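PDB 2GU1: zinc peptidase, which uses a catalytic zinc ion to cut the peptide cross-links between adjacent peptidoglycan strands, probably allowing new glycans to be inserted as the cell wall expands. Local coordinates for residues Gly249-Val255 / Leu266-His270. Residue numbers count along the deposited sequence, not the author numbering.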
loop_
_atom_site.group_PDB
_atom_site.type_symbol
_atom_site.label_atom_id
_atom_site.label_comp_id
_atom_site.label_asym_id
_atom_site.label_seq_id
_atom_site.Cartn_x
_atom_site.Cartn_y
_atom_site.Cartn_z
ATOM N N GLY A 249 4.397 8.804 10.329
ATOM C CA GLY A 249 5.511 7.911 10.601
ATOM C C GLY A 249 6.688 8.034 9.653
ATOM O O GLY A 249 6.584 8.641 8.584
ATOM N N ASP A 250 7.825 7.464 10.050
ATOM C CA ASP A 250 9.004 7.489 9.202
ATOM C C ASP A 250 8.651 6.641 7.989
ATOM O O ASP A 250 7.885 5.681 8.102
ATOM C CB ASP A 250 10.215 6.873 9.919
ATOM C CG ASP A 250 10.543 7.573 11.227
ATOM O OD1 ASP A 250 10.474 8.819 11.279
ATOM O OD2 ASP A 250 10.885 6.878 12.203
ATOM N N GLY A 251 9.197 6.985 6.830
ATOM C CA GLY A 251 8.891 6.204 5.650
ATOM C C GLY A 251 9.375 6.813 4.356
ATOM O O GLY A 251 10.167 7.757 4.345
ATOM N N LYS A 252 8.894 6.263 3.252
ATOM C CA LYS A 252 9.281 6.750 1.946
ATOM C C LYS A 252 8.067 6.986 1.070
ATOM O O LYS A 252 7.143 6.168 1.021
ATOM C CB LYS A 252 10.218 5.748 1.273
ATOM C CG LYS A 252 10.657 6.150 -0.123
ATOM C CD LYS A 252 11.742 5.218 -0.643
ATOM C CE LYS A 252 11.241 3.795 -0.790
ATOM N NZ LYS A 252 10.136 3.720 -1.781
ATOM N N VAL A 253 8.075 8.122 0.385
ATOM C CA VAL A 253 6.993 8.480 -0.508
ATOM C C VAL A 253 7.044 7.511 -1.681
ATOM O O VAL A 253 8.035 7.463 -2.406
ATOM C CB VAL A 253 7.172 9.920 -1.028
ATOM C CG1 VAL A 253 6.022 10.286 -1.942
ATOM C CG2 VAL A 253 7.263 10.883 0.143
ATOM N N ILE A 254 5.979 6.739 -1.869
ATOM C CA ILE A 254 5.948 5.780 -2.957
ATOM C C ILE A 254 4.969 6.171 -4.052
ATOM O O ILE A 254 5.071 5.684 -5.177
ATOM C CB ILE A 254 5.596 4.359 -2.447
ATOM C CG1 ILE A 254 4.238 4.368 -1.741
ATOM C CG2 ILE A 254 6.677 3.872 -1.490
ATOM C CD1 ILE A 254 3.816 3.005 -1.223
ATOM N N VAL A 255 4.023 7.051 -3.728
ATOM C CA VAL A 255 3.033 7.489 -4.704
ATOM C C VAL A 255 2.710 8.975 -4.578
ATOM O O VAL A 255 2.515 9.487 -3.477
ATOM C CB VAL A 255 1.718 6.702 -4.555
ATOM C CG1 VAL A 255 0.699 7.188 -5.571
ATOM C CG2 VAL A 255 1.979 5.217 -4.722
ATOM N N LEU A 266 -1.215 11.368 -1.817
ATOM C CA LEU A 266 0.111 10.853 -1.551
ATOM C C LEU A 266 0.003 9.552 -0.769
ATOM O O LEU A 266 -0.950 9.344 -0.018
ATOM C CB LEU A 266 0.853 11.903 -0.716
ATOM C CG LEU A 266 2.366 12.052 -0.605
ATOM C CD1 LEU A 266 2.966 12.402 -1.962
ATOM C CD2 LEU A 266 2.660 13.165 0.397
ATOM N N VAL A 267 0.991 8.685 -0.940
ATOM C CA VAL A 267 1.027 7.425 -0.214
ATOM C C VAL A 267 2.446 7.237 0.293
ATOM O O VAL A 267 3.411 7.390 -0.459
ATOM C CB VAL A 267 0.665 6.218 -1.108
ATOM C CG1 VAL A 267 0.800 4.925 -0.295
ATOM C CG2 VAL A 267 -0.761 6.367 -1.642
ATOM N N ILE A 268 2.572 6.915 1.571
ATOM C CA ILE A 268 3.873 6.710 2.169
ATOM C C ILE A 268 3.955 5.281 2.672
ATOM O O ILE A 268 2.988 4.755 3.223
ATOM C CB ILE A 268 4.096 7.691 3.355
ATOM C CG1 ILE A 268 4.186 9.128 2.825
ATOM C CG2 ILE A 268 5.354 7.318 4.129
ATOM C CD1 ILE A 268 4.379 10.170 3.907
ATOM N N GLU A 269 5.094 4.638 2.445
ATOM C CA GLU A 269 5.292 3.280 2.923
ATOM C C GLU A 269 6.199 3.413 4.132
ATOM O O GLU A 269 7.319 3.916 4.030
ATOM C CB GLU A 269 5.943 2.408 1.847
ATOM C CG GLU A 269 6.235 0.993 2.316
ATOM C CD GLU A 269 6.594 0.057 1.173
ATOM O OE1 GLU A 269 7.502 0.402 0.384
ATOM O OE2 GLU A 269 5.970 -1.025 1.066
ATOM N N HIS A 270 5.694 2.982 5.281
ATOM C CA HIS A 270 6.424 3.073 6.533
ATOM C C HIS A 270 7.318 1.864 6.766
ATOM O O HIS A 270 8.440 2.000 7.254
ATOM C CB HIS A 270 5.425 3.247 7.668
ATOM C CG HIS A 270 4.557 4.452 7.495
ATOM N ND1 HIS A 270 5.058 5.736 7.535
ATOM C CD2 HIS A 270 3.240 4.571 7.206
ATOM C CE1 HIS A 270 4.086 6.593 7.277
ATOM N NE2 HIS A 270 2.974 5.913 7.072
#
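Residues 251-255 and 266-269 pair as antiparallel strands of a beta hairpin. K252 and E269 form a hydrogen-bonded pair in which both backbone groups are satisfied: K252 N to E269 O and E269 N to K252 O are each 2.9 Å. V253 and I268 make the next, non-hydrogen-bonded pair. The backbone of V253 bonds instead to G289 and Q290, and that of I268 to T276, so each strand is also held on its other edge. Beyond this pair the register slips by one residue. I254 N (3.0 Å) and, weakly, V255 N (3.3 Å) both donate to V267 O, while V267 N returns a bond to V255 O at 3.1 Å. This is a classic beta bulge. At the other end a side chain takes over: H270 ND1 donates to D250 O at 2.9 Å, and H270 NE2 is bonded to T276. The CA-to-CB bond of D250 points away from the 266-270 segment, and its carboxylate forms a salt bridge with R199. G251 has its CA 3.2 Å from E269 O, where a CB would clash. V253 CG1 meets L266 CD1 (3.7 Å) on the face shared with I268. I254 CD1 packs on V267 CG1 (3.7 Å), and V255 CB lies 3.6 Å from V267 CB. The bulged hairpin belongs to the antiparallel beta sheet of the M23 peptidase fold, whose strand 312-318 carries the zinc ligand H313.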